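Local coordinates for protein Agap007691-pb (PDB 5C98) that is a serpin that probably inhibits serine proteases, although its own function has not been established, at residues A191-Q196 against D275-K280; R215-N220 against C224-M229; L242-Y245 against E249-Q252. All blocks are in the same frame, centred on the assembly; numbering follows the deposited sequence.

Interaction 1 of 3, residues A191-Q196 against D275-K280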
ATOM      1  N   ALA A 191     -12.903  11.122  23.021  1.00 32.03           N
ATOM      2  CA  ALA A 191     -14.298  11.521  23.092  1.00 33.92           C
ATOM      3  C   ALA A 191     -14.866  11.597  21.687  1.00 28.35           C
ATOM      4  O   ALA A 191     -14.124  11.643  20.694  1.00 27.26           O
ATOM      5  CB  ALA A 191     -14.453  12.885  23.779  1.00 34.13           C
ATOM      6  N   LEU A 192     -16.190  11.628  21.611  1.00 30.22           N
ATOM      7  CA  LEU A 192     -16.863  11.814  20.336  1.00 26.53           C
ATOM      8  C   LEU A 192     -16.712  13.264  19.918  1.00 26.73           C
ATOM      9  O   LEU A 192     -17.167  14.176  20.618  1.00 28.12           O
ATOM     10  CB  LEU A 192     -18.340  11.446  20.446  1.00 31.47           C
ATOM     11  CG  LEU A 192     -18.714   9.977  20.618  1.00 34.47           C
ATOM     12  CD1 LEU A 192     -20.239   9.878  20.744  1.00 36.69           C
ATOM     13  CD2 LEU A 192     -18.200   9.126  19.461  1.00 30.79           C
ATOM     14  N   GLU A 193     -16.051  13.483  18.789  1.00 23.37           N
ATOM     15  CA  GLU A 193     -15.862  14.816  18.265  1.00 24.82           C
ATOM     16  C   GLU A 193     -16.202  14.827  16.788  1.00 22.62           C
ATOM     17  O   GLU A 193     -16.051  13.820  16.081  1.00 19.44           O
ATOM     18  CB  GLU A 193     -14.425  15.321  18.481  1.00 24.19           C
ATOM     19  CG  GLU A 193     -14.016  15.358  19.944  1.00 32.16           C
ATOM     20  CD  GLU A 193     -12.714  16.094  20.208  1.00 43.80           C
ATOM     21  OE1 GLU A 193     -12.344  16.992  19.419  1.00 51.97           O
ATOM     22  OE2 GLU A 193     -12.061  15.786  21.233  1.00 56.37           O
ATOM     23  N   LEU A 194     -16.611  15.995  16.318  1.00 18.39           N
ATOM     24  CA  LEU A 194     -16.915  16.159  14.914  1.00 18.66           C
ATOM     25  C   LEU A 194     -15.675  15.869  14.069  1.00 20.63           C
ATOM     26  O   LEU A 194     -14.547  16.256  14.408  1.00 19.65           O
ATOM     27  CB  LEU A 194     -17.389  17.595  14.675  1.00 19.40           C
ATOM     28  CG  LEU A 194     -17.733  17.960  13.239  1.00 22.23           C
ATOM     29  CD1 LEU A 194     -18.859  19.002  13.257  1.00 24.11           C
ATOM     30  CD2 LEU A 194     -16.527  18.491  12.496  1.00 20.74           C
ATOM     31  N   PHE A 195     -15.880  15.183  12.955  1.00 19.78           N
ATOM     32  CA  PHE A 195     -14.871  15.087  11.904  1.00 16.46           C
ATOM     33  C   PHE A 195     -15.568  15.456  10.606  1.00 18.17           C
ATOM     34  O   PHE A 195     -16.673  14.981  10.341  1.00 19.34           O
ATOM     35  CB  PHE A 195     -14.291  13.659  11.812  1.00 15.40           C
ATOM     36  CG  PHE A 195     -13.159  13.525  10.838  1.00 15.95           C
ATOM     37  CD1 PHE A 195     -13.412  13.256   9.520  1.00 16.43           C
ATOM     38  CD2 PHE A 195     -11.841  13.656  11.245  1.00 15.49           C
ATOM     39  CE1 PHE A 195     -12.385  13.140   8.603  1.00 16.89           C
ATOM     40  CE2 PHE A 195     -10.812  13.543  10.332  1.00 14.15           C
ATOM     41  CZ  PHE A 195     -11.079  13.281   9.033  1.00 15.64           C
ATOM     42  N   GLN A 196     -14.948  16.309   9.804  1.00 16.02           N
ATOM     43  CA  GLN A 196     -15.598  16.867   8.614  1.00 18.49           C
ATOM     44  C   GLN A 196     -15.464  15.888   7.452  1.00 17.88           C
ATOM     45  O   GLN A 196     -14.775  16.134   6.468  1.00 18.10           O
ATOM     46  CB  GLN A 196     -15.014  18.234   8.249  1.00 19.84           C
ATOM     47  CG  GLN A 196     -15.177  19.324   9.277  1.00 33.98           C
ATOM     48  CD  GLN A 196     -14.948  20.734   8.725  1.00 38.36           C
ATOM     49  OE1 GLN A 196     -14.619  20.932   7.542  1.00 33.48           O
ATOM     50  NE2 GLN A 196     -15.148  21.725   9.586  1.00 45.32           N
ATOM     51  N   ASP A 275      -0.330  19.810  20.689  1.00 20.26           N
ATOM     52  CA  ASP A 275      -1.658  19.370  21.082  1.00 19.78           C
ATOM     53  C   ASP A 275      -2.263  18.668  19.879  1.00 19.20           C
ATOM     54  O   ASP A 275      -2.594  19.303  18.871  1.00 19.46           O
ATOM     55  CB  ASP A 275      -2.531  20.534  21.531  1.00 24.09           C
ATOM     56  CG  ASP A 275      -3.790  20.053  22.184  1.00 28.48           C
ATOM     57  OD1 ASP A 275      -4.764  19.811  21.465  1.00 27.69           O
ATOM     58  OD2 ASP A 275      -3.781  19.847  23.419  1.00 40.19           O
ATOM     59  N   LEU A 276      -2.339  17.347  19.979  1.00 18.56           N
ATOM     60  CA  LEU A 276      -2.651  16.480  18.856  0.50 17.49           C
ATOM     61  C   LEU A 276      -4.031  15.867  19.043  1.00 18.53           C
ATOM     62  O   LEU A 276      -4.323  15.296  20.097  1.00 20.68           O
ATOM     63  CB  LEU A 276      -1.583  15.383  18.780  0.50 19.70           C
ATOM     64  CG  LEU A 276      -1.647  14.327  17.681  0.50 20.40           C
ATOM     65  CD1 LEU A 276      -1.523  14.954  16.330  0.50 16.15           C
ATOM     66  CD2 LEU A 276      -0.544  13.322  17.896  0.50 16.64           C
ATOM     67  N   LYS A 277      -4.860  15.962  18.007  1.00 15.40           N
ATOM     68  CA  LYS A 277      -6.139  15.286  17.944  1.00 17.07           C
ATOM     69  C   LYS A 277      -6.224  14.551  16.623  1.00 17.48           C
ATOM     70  O   LYS A 277      -5.861  15.097  15.587  1.00 18.28           O
ATOM     71  CB  LYS A 277      -7.307  16.238  18.088  1.00 18.69           C
ATOM     72  CG  LYS A 277      -7.385  16.844  19.468  1.00 21.85           C
ATOM     73  CD  LYS A 277      -8.629  17.667  19.585  1.00 24.57           C
ATOM     74  CE  LYS A 277      -8.978  17.988  21.017  1.00 35.52           C
ATOM     75  NZ  LYS A 277     -10.356  18.549  21.096  1.00 37.42           N
ATOM     76  N   LEU A 278      -6.691  13.298  16.682  1.00 17.61           N
ATOM     77  CA  LEU A 278      -6.719  12.420  15.508  1.00 22.25           C
ATOM     78  C   LEU A 278      -7.879  11.462  15.731  1.00 20.41           C
ATOM     79  O   LEU A 278      -8.012  10.936  16.838  1.00 20.68           O
ATOM     80  CB  LEU A 278      -5.406  11.620  15.452  1.00 25.33           C
ATOM     81  CG  LEU A 278      -5.070  10.719  14.271  1.00 24.58           C
ATOM     82  CD1 LEU A 278      -4.671  11.546  13.060  1.00 22.73           C
ATOM     83  CD2 LEU A 278      -3.931   9.766  14.619  1.00 28.90           C
ATOM     84  N   PRO A 279      -8.723  11.187  14.740  1.00 18.19           N
ATOM     85  CA  PRO A 279      -9.704  10.110  14.934  1.00 17.66           C
ATOM     86  C   PRO A 279      -9.022   8.778  15.210  1.00 20.56           C
ATOM     87  O   PRO A 279      -7.937   8.493  14.698  1.00 18.70           O
ATOM     88  CB  PRO A 279     -10.478  10.079  13.610  1.00 20.29           C
ATOM     89  CG  PRO A 279      -9.582  10.716  12.632  1.00 24.84           C
ATOM     90  CD  PRO A 279      -8.771  11.726  13.371  1.00 21.42           C
ATOM     91  N   LYS A 280      -9.663   7.962  16.054  1.00 19.19           N
ATOM     92  CA  LYS A 280      -9.251   6.569  16.224  1.00 19.51           C
ATOM     93  C   LYS A 280      -9.758   5.842  14.989  1.00 22.24           C
ATOM     94  O   LYS A 280     -10.927   5.474  14.916  1.00 32.27           O
ATOM     95  CB  LYS A 280      -9.852   5.995  17.503  1.00 22.38           C
ATOM     96  CG  LYS A 280      -9.316   4.642  17.867  1.00 26.07           C
ATOM     97  CD  LYS A 280     -10.023   4.079  19.091  1.00 35.27           C
ATOM     98  CE  LYS A 280      -9.722   2.600  19.255  1.00 48.47           C
ATOM     99  NZ  LYS A 280      -8.534   2.353  20.110  1.00 57.22           N
TER
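The ammonium NZ of K277 is held by both carboxylate oxygens of E193, in a salt bridge whose shorter arm, K277 NZ to E193 OE1, is 3.0 Å; the second, NZ to E193 OE2 at 3.2 Å, is weak. In this serpin fold the bridge spans from strand 191-194 to strand 270-287, each of which pairs with strand 204-219. NZ meets OE1 on its syn side, 18° out of the carboxylate plane, so it sits in the fork of the carboxylate. Both side chains are extended beyond CG and cross at about a right angle, meeting at their charged ends. E193 also touches T207, and K277 touches H209, both on strand 204-219.

Two residues further along each segment, the contact becomes apolar. With chi1 at -175° the F195 ring is carried across from its backbone N, toward P279. F354 packs against both residues, and the F372 ring meets the buried F195 edge-to-face. The proline comes obliquely to the ring, its CG lying 3.8 Å from F195 CE2 and 4.0 Å from F195 CD2.

Interaction 2 of 3, residues R215-N220 against C224-M229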
ATOM      1  N   ARG A 215       7.705  15.559  15.857  1.00 21.02           N
ATOM      2  CA  ARG A 215       8.225  16.324  14.734  1.00 20.30           C
ATOM      3  C   ARG A 215       7.070  16.921  13.928  1.00 20.87           C
ATOM      4  O   ARG A 215       6.118  16.225  13.557  1.00 21.09           O
ATOM      5  CB  ARG A 215       9.062  15.401  13.856  1.00 23.20           C
ATOM      6  CG  ARG A 215      10.394  15.040  14.494  1.00 25.66           C
ATOM      7  CD  ARG A 215      11.122  13.932  13.780  1.00 32.58           C
ATOM      8  NE  ARG A 215      11.572  14.283  12.440  1.00 30.80           N
ATOM      9  CZ  ARG A 215      12.604  15.082  12.176  1.00 33.68           C
ATOM     10  NH1 ARG A 215      13.274  15.674  13.163  1.00 35.26           N
ATOM     11  NH2 ARG A 215      12.956  15.308  10.914  1.00 36.96           N
ATOM     12  N   ARG A 216       7.159  18.217  13.649  1.00 21.63           N
ATOM     13  CA  ARG A 216       6.069  18.940  13.022  1.00 18.43           C
ATOM     14  C   ARG A 216       6.645  20.047  12.152  1.00 22.93           C
ATOM     15  O   ARG A 216       7.772  20.506  12.362  1.00 22.44           O
ATOM     16  CB  ARG A 216       5.147  19.550  14.078  1.00 18.75           C
ATOM     17  CG  ARG A 216       5.759  20.715  14.888  1.00 20.52           C
ATOM     18  CD  ARG A 216       5.561  22.071  14.237  1.00 26.53           C
ATOM     19  NE  ARG A 216       6.148  23.148  15.037  1.00 32.01           N
ATOM     20  CZ  ARG A 216       7.427  23.518  14.977  1.00 39.67           C
ATOM     21  NH1 ARG A 216       8.269  22.923  14.141  1.00 35.96           N
ATOM     22  NH2 ARG A 216       7.868  24.501  15.742  1.00 37.97           N
ATOM     23  N   CYS A 217       5.856  20.478  11.178  1.00 20.95           N
ATOM     24  CA  CYS A 217       6.162  21.705  10.455  1.00 20.73           C
ATOM     25  C   CYS A 217       4.915  22.221   9.757  1.00 22.20           C
ATOM     26  O   CYS A 217       3.903  21.530   9.632  1.00 21.35           O
ATOM     27  CB  CYS A 217       7.296  21.518   9.445  1.00 23.11           C
ATOM     28  SG  CYS A 217       6.930  20.383   8.089  1.00 24.39           S
ATOM     29  N   LEU A 218       4.982  23.477   9.359  1.00 20.54           N
ATOM     30  CA  LEU A 218       4.048  24.010   8.395  1.00 18.92           C
ATOM     31  C   LEU A 218       4.669  23.878   7.017  1.00 23.20           C
ATOM     32  O   LEU A 218       5.893  23.906   6.864  1.00 25.47           O
ATOM     33  CB  LEU A 218       3.790  25.486   8.677  1.00 23.13           C
ATOM     34  CG  LEU A 218       3.202  25.876  10.024  1.00 28.08           C
ATOM     35  CD1 LEU A 218       2.960  27.398  10.089  1.00 32.52           C
ATOM     36  CD2 LEU A 218       1.915  25.127  10.268  1.00 30.09           C
ATOM     37  N   HIS A 219       3.827  23.725   6.001  1.00 18.56           N
ATOM     38  CA  HIS A 219       4.303  23.741   4.617  1.00 21.00           C
ATOM     39  C   HIS A 219       3.397  24.692   3.840  1.00 22.57           C
ATOM     40  O   HIS A 219       2.313  24.315   3.387  1.00 20.78           O
ATOM     41  CB  HIS A 219       4.394  22.357   3.973  1.00 20.02           C
ATOM     42  CG  HIS A 219       5.298  22.340   2.785  1.00 24.15           C
ATOM     43  ND1 HIS A 219       5.070  23.117   1.670  1.00 26.95           N
ATOM     44  CD2 HIS A 219       6.467  21.694   2.560  1.00 23.06           C
ATOM     45  CE1 HIS A 219       6.045  22.928   0.798  1.00 28.73           C
ATOM     46  NE2 HIS A 219       6.907  22.073   1.316  1.00 26.59           N
ATOM     47  N   ASN A 220       3.821  25.952   3.709  1.00 23.88           N
ATOM     48  CA  ASN A 220       2.914  26.938   3.141  1.00 24.44           C
ATOM     49  C   ASN A 220       2.700  26.694   1.654  1.00 26.54           C
ATOM     50  O   ASN A 220       1.623  26.988   1.143  1.00 32.46           O
ATOM     51  CB  ASN A 220       3.384  28.378   3.396  1.00 27.26           C
ATOM     52  CG  ASN A 220       3.130  28.865   4.822  1.00 34.83           C
ATOM     53  OD1 ASN A 220       2.359  28.286   5.595  1.00 26.75           O
ATOM     54  ND2 ASN A 220       3.769  29.976   5.161  1.00 39.77           N
ATOM     55  N   CYS A 224      -0.430  22.831   3.961  1.00 16.61           N
ATOM     56  CA  CYS A 224      -0.806  21.860   4.975  1.00 15.78           C
ATOM     57  C   CYS A 224       0.088  21.963   6.200  1.00 17.26           C
ATOM     58  O   CYS A 224       1.238  22.415   6.120  1.00 18.38           O
ATOM     59  CB  CYS A 224      -0.831  20.433   4.422  1.00 16.91           C
ATOM     60  SG  CYS A 224       0.803  19.861   3.872  1.00 18.08           S
ATOM     61  N   LYS A 225      -0.460  21.535   7.333  1.00 15.10           N
ATOM     62  CA  LYS A 225       0.318  21.202   8.514  1.00 15.80           C
ATOM     63  C   LYS A 225       0.797  19.761   8.404  1.00 15.18           C
ATOM     64  O   LYS A 225       0.159  18.926   7.756  1.00 15.00           O
ATOM     65  CB  LYS A 225      -0.551  21.315   9.758  1.00 16.20           C
ATOM     66  CG  LYS A 225      -0.917  22.702  10.173  1.00 18.35           C
ATOM     67  CD  LYS A 225      -1.698  22.705  11.483  1.00 19.89           C
ATOM     68  CE  LYS A 225      -1.986  24.096  11.930  1.00 20.40           C
ATOM     69  NZ  LYS A 225      -2.767  24.126  13.191  1.00 23.17           N
ATOM     70  N   VAL A 226       1.937  19.471   9.025  1.00 15.86           N
ATOM     71  CA  VAL A 226       2.548  18.148   8.962  1.00 16.33           C
ATOM     72  C   VAL A 226       2.970  17.725  10.354  1.00 16.39           C
ATOM     73  O   VAL A 226       3.604  18.499  11.072  1.00 19.10           O
ATOM     74  CB  VAL A 226       3.787  18.174   8.059  1.00 17.71           C
ATOM     75  CG1 VAL A 226       4.342  16.800   7.875  1.00 18.87           C
ATOM     76  CG2 VAL A 226       3.449  18.813   6.722  1.00 19.39           C
ATOM     77  N   VAL A 227       2.656  16.496  10.723  1.00 15.17           N
ATOM     78  CA  VAL A 227       3.274  15.854  11.872  1.00 15.78           C
ATOM     79  C   VAL A 227       3.769  14.483  11.436  1.00 16.18           C
ATOM     80  O   VAL A 227       3.148  13.817  10.605  1.00 17.28           O
ATOM     81  CB  VAL A 227       2.316  15.701  13.078  1.00 17.25           C
ATOM     82  CG1 VAL A 227       1.967  17.049  13.711  1.00 21.25           C
ATOM     83  CG2 VAL A 227       1.072  14.891  12.706  1.00 23.38           C
ATOM     84  N   ASP A 228       4.891  14.061  11.974  1.00 17.66           N
ATOM     85  CA  ASP A 228       5.411  12.713  11.720  1.00 16.16           C
ATOM     86  C   ASP A 228       5.228  11.921  13.008  1.00 19.52           C
ATOM     87  O   ASP A 228       5.886  12.203  14.015  1.00 24.29           O
ATOM     88  CB  ASP A 228       6.872  12.762  11.276  1.00 18.03           C
ATOM     89  CG  ASP A 228       7.250  11.616  10.351  1.00 25.27           C
ATOM     90  OD1 ASP A 228       6.484  10.620  10.256  1.00 23.65           O
ATOM     91  OD2 ASP A 228       8.325  11.716   9.715  1.00 26.51           O
ATOM     92  N   MET A 229       4.294  10.968  12.983  1.00 16.23           N
ATOM     93  CA  MET A 229       3.847  10.234  14.155  1.00 18.05           C
ATOM     94  C   MET A 229       4.529   8.875  14.170  1.00 19.78           C
ATOM     95  O   MET A 229       4.163   7.998  13.372  1.00 18.68           O
ATOM     96  CB  MET A 229       2.336  10.052  14.102  1.00 21.13           C
ATOM     97  CG  MET A 229       1.602  11.374  14.291  1.00 21.45           C
ATOM     98  SD  MET A 229      -0.169  11.166  14.304  1.00 23.34           S
ATOM     99  CE  MET A 229      -0.408  10.119  15.734  1.00 47.96           C
TER
HETATM  100  O   HOH W   1       7.725  12.766  15.855  1.00 27.80           O
HETATM  101  O   HOH W   2      10.619  12.586  10.600  1.00 34.27           O
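Strands 215-219 and 224-229 run antiparallel, their axes 4.7 Å apart at closest approach and 164° between their directions, as the two arms of a beta hairpin in the serpin fold. C217 and V226 form a hydrogen-bonded pair with two backbone bonds, C217 N to V226 O at 3.0 Å and V226 N to C217 O at 2.9 Å. H219 and C224 repeat the pattern nearer the turn, and D228 N adds a bond to R215 O. R216 with V227 and L218 with K225 are the non-hydrogen-bonded pairs between them.

C217, V226, H219 and C224 turn their side chains to one face. The C217 thiol, placed between its backbone N and carbonyl carbon (chi1 65°), brings SG to 3.8 Å from V226 CB. The H219 ring leads away from C224, its NE2 bonding to Q264 and its ND1 to the backbone of L222. On the other face L218 and K225 lie side by side and point the same way, with L218 CD2 against K225 CG at 3.7 Å; K225 NZ hydrogen-bonds to the backbone O of E347.

Water joins R215 to D228 twice. One molecule links R215 N to D228 O, and another, in the guanidinium plane, accepts from R215 NE at 2.7 Å and donates to D228 OD2 at 2.6 Å. The carboxylate is fixed further by a salt bridge to R359 and a bond to S238.

Beyond the hairpin, strand 237-244 pairs with strand 224-230, while strand 270-287 flanks strand 204-219. Strand 346-349 packs on the face of L218, K225 and V227, where F346 also receives R216 in a cation-pi contact.

Interaction 3 of 3, residues L242-Y245 against E249-Q252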
ATOM      1  N   LEU A 242      -0.549  14.658   6.692  1.00 13.70           N
ATOM      2  CA  LEU A 242      -0.653  15.952   6.013  1.00 13.60           C
ATOM      3  C   LEU A 242      -2.093  16.426   6.143  1.00 14.62           C
ATOM      4  O   LEU A 242      -3.015  15.808   5.585  1.00 14.17           O
ATOM      5  CB  LEU A 242      -0.264  15.836   4.544  1.00 15.96           C
ATOM      6  CG  LEU A 242       1.049  15.134   4.222  1.00 21.27           C
ATOM      7  CD1 LEU A 242       1.342  15.233   2.721  1.00 20.50           C
ATOM      8  CD2 LEU A 242       2.185  15.689   5.028  1.00 22.59           C
ATOM      9  N   LEU A 243      -2.284  17.526   6.862  1.00 14.16           N
ATOM     10  CA  LEU A 243      -3.605  18.071   7.139  1.00 14.02           C
ATOM     11  C   LEU A 243      -3.744  19.395   6.405  1.00 13.76           C
ATOM     12  O   LEU A 243      -3.079  20.377   6.771  1.00 15.54           O
ATOM     13  CB  LEU A 243      -3.747  18.278   8.647  1.00 16.37           C
ATOM     14  CG  LEU A 243      -5.037  18.911   9.135  1.00 16.52           C
ATOM     15  CD1 LEU A 243      -6.232  18.008   8.906  1.00 16.40           C
ATOM     16  CD2 LEU A 243      -4.929  19.250  10.632  1.00 18.25           C
ATOM     17  N   PRO A 244      -4.569  19.472   5.379  1.00 13.24           N
ATOM     18  CA  PRO A 244      -4.697  20.720   4.624  1.00 13.60           C
ATOM     19  C   PRO A 244      -5.084  21.887   5.512  1.00 15.06           C
ATOM     20  O   PRO A 244      -5.867  21.738   6.452  1.00 17.14           O
ATOM     21  CB  PRO A 244      -5.800  20.412   3.606  1.00 17.43           C
ATOM     22  CG  PRO A 244      -5.759  18.917   3.441  1.00 18.05           C
ATOM     23  CD  PRO A 244      -5.398  18.387   4.811  1.00 15.58           C
ATOM     24  N   TYR A 245      -4.550  23.061   5.203  1.00 15.54           N
ATOM     25  CA  TYR A 245      -5.013  24.257   5.878  1.00 16.58           C
ATOM     26  C   TYR A 245      -6.506  24.439   5.616  1.00 18.03           C
ATOM     27  O   TYR A 245      -7.045  23.960   4.617  1.00 19.36           O
ATOM     28  CB  TYR A 245      -4.308  25.486   5.297  1.00 16.91           C
ATOM     29  CG  TYR A 245      -2.818  25.596   5.578  1.00 15.07           C
ATOM     30  CD1 TYR A 245      -2.221  24.879   6.593  1.00 15.20           C
ATOM     31  CD2 TYR A 245      -2.041  26.488   4.870  1.00 17.34           C
ATOM     32  CE1 TYR A 245      -0.866  25.005   6.858  1.00 18.52           C
ATOM     33  CE2 TYR A 245      -0.706  26.628   5.123  1.00 20.27           C
ATOM     34  CZ  TYR A 245      -0.123  25.897   6.128  1.00 22.45           C
ATOM     35  OH  TYR A 245       1.234  26.030   6.393  1.00 21.82           O
ATOM     36  N   GLU A 249      -8.696  22.086  -0.134  1.00 19.41           N
ATOM     37  CA  GLU A 249      -9.206  20.735  -0.301  1.00 18.74           C
ATOM     38  C   GLU A 249      -8.061  19.724  -0.237  1.00 16.90           C
ATOM     39  O   GLU A 249      -6.958  19.991  -0.705  1.00 17.00           O
ATOM     40  CB  GLU A 249      -9.844  20.618  -1.690  1.00 21.87           C
ATOM     41  CG  GLU A 249     -11.092  21.444  -1.937  1.00 27.21           C
ATOM     42  CD  GLU A 249     -12.282  20.887  -1.224  1.00 36.31           C
ATOM     43  OE1 GLU A 249     -12.409  19.640  -1.169  1.00 32.92           O
ATOM     44  OE2 GLU A 249     -13.081  21.688  -0.708  1.00 47.68           O
ATOM     45  N   LEU A 250      -8.332  18.556   0.339  1.00 14.40           N
ATOM     46  CA  LEU A 250      -7.339  17.492   0.353  1.00 14.76           C
ATOM     47  C   LEU A 250      -6.879  17.150  -1.053  1.00 15.72           C
ATOM     48  O   LEU A 250      -5.702  16.896  -1.267  1.00 14.80           O
ATOM     49  CB  LEU A 250      -7.870  16.276   1.098  1.00 16.37           C
ATOM     50  CG  LEU A 250      -6.881  15.110   1.143  1.00 16.46           C
ATOM     51  CD1 LEU A 250      -5.585  15.474   1.879  1.00 16.34           C
ATOM     52  CD2 LEU A 250      -7.525  13.891   1.798  1.00 16.09           C
ATOM     53  N   ARG A 251      -7.778  17.191  -2.039  1.00 14.73           N
ATOM     54  CA  ARG A 251      -7.377  16.854  -3.404  1.00 15.51           C
ATOM     55  C   ARG A 251      -6.226  17.730  -3.878  1.00 15.88           C
ATOM     56  O   ARG A 251      -5.364  17.271  -4.646  1.00 16.27           O
ATOM     57  CB  ARG A 251      -8.554  17.014  -4.351  1.00 18.87           C
ATOM     58  CG  ARG A 251      -8.317  16.516  -5.748  1.00 28.23           C
ATOM     59  CD  ARG A 251      -9.564  16.739  -6.592  1.00 38.79           C
ATOM     60  NE  ARG A 251      -9.830  18.168  -6.763  1.00 49.61           N
ATOM     61  CZ  ARG A 251     -10.649  18.896  -6.006  1.00 49.81           C
ATOM     62  NH1 ARG A 251     -11.321  18.350  -5.001  1.00 54.98           N
ATOM     63  NH2 ARG A 251     -10.793  20.186  -6.258  1.00 51.54           N
ATOM     64  N   GLN A 252      -6.180  18.989  -3.434  1.00 16.25           N
ATOM     65  CA  GLN A 252      -5.082  19.855  -3.847  1.00 16.85           C
ATOM     66  C   GLN A 252      -3.743  19.358  -3.308  1.00 18.78           C
ATOM     67  O   GLN A 252      -2.727  19.396  -4.006  1.00 18.14           O
ATOM     68  CB  GLN A 252      -5.339  21.288  -3.379  1.00 22.45           C
ATOM     69  CG  GLN A 252      -4.345  22.285  -3.928  1.00 34.20           C
ATOM     70  CD  GLN A 252      -4.530  23.672  -3.347  1.00 40.25           C
ATOM     71  OE1 GLN A 252      -5.654  24.160  -3.210  1.00 43.70           O
ATOM     72  NE2 GLN A 252      -3.423  24.313  -2.996  1.00 41.71           N
TER
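P244 CG presses on L250 at two points, 3.8 Å from the backbone CA and 3.8 Å from CD1 of the leucine. The side-chain contact is apolar: in this part of the serpin fold the end of a strand meets the first turn of a helix that begins a few residues later in the chain. CG and CD of the pyrrolidine ring do the touching. CD lies 4.1 Å from L250 CD1, while CG also reaches L250 CB at 4.1 Å, so the ring bears on both the root and one branch of the leucine. The two side chains cross obliquely. In L250 a chi1 of 180° sets CG across from the backbone N, and chi2 of 62° then turns CD1 to the proline.

E249, at the N-cap position, comes near P244 through its backbone, its C atom lying 4.4 Å from P244 CG, while its CB is directed away from the strand. Its carbonyl accepts a weak bond from Q252 N in the first turn.

Further out, I253 of the same helix touches both P244 and L242. L250 also touches M355 of strand 354-360 and S373, and the P244 carbonyl is bonded by R352. Helix 250-256 thus lies against the end of strand 237-244, which itself runs between strands 224-230 and 354-360, pairing antiparallel with each.

Interaction 1 closes the longest loop of the three, and interactions 2 and 3 are nested within it, following one another in series. The centres of interactions 1 and 2 are about 17 Å apart, as are those of 1 and 3, while 2 and 3 lie about 12 Å apart. Strand 204-219 supplies one arm of interaction 2 and pairs with both strands of interaction 1, and M229 CE packs on L278 CD2 at 3.7 Å between them. Strands 224-230 and 237-244 are neighbours, so interactions 2 and 3 meet through K225 N to L243 O and N220 OD1 to Y245 OH. The three contacts thus join strands near and far in sequence, and strand 237-244 to helix 250-256.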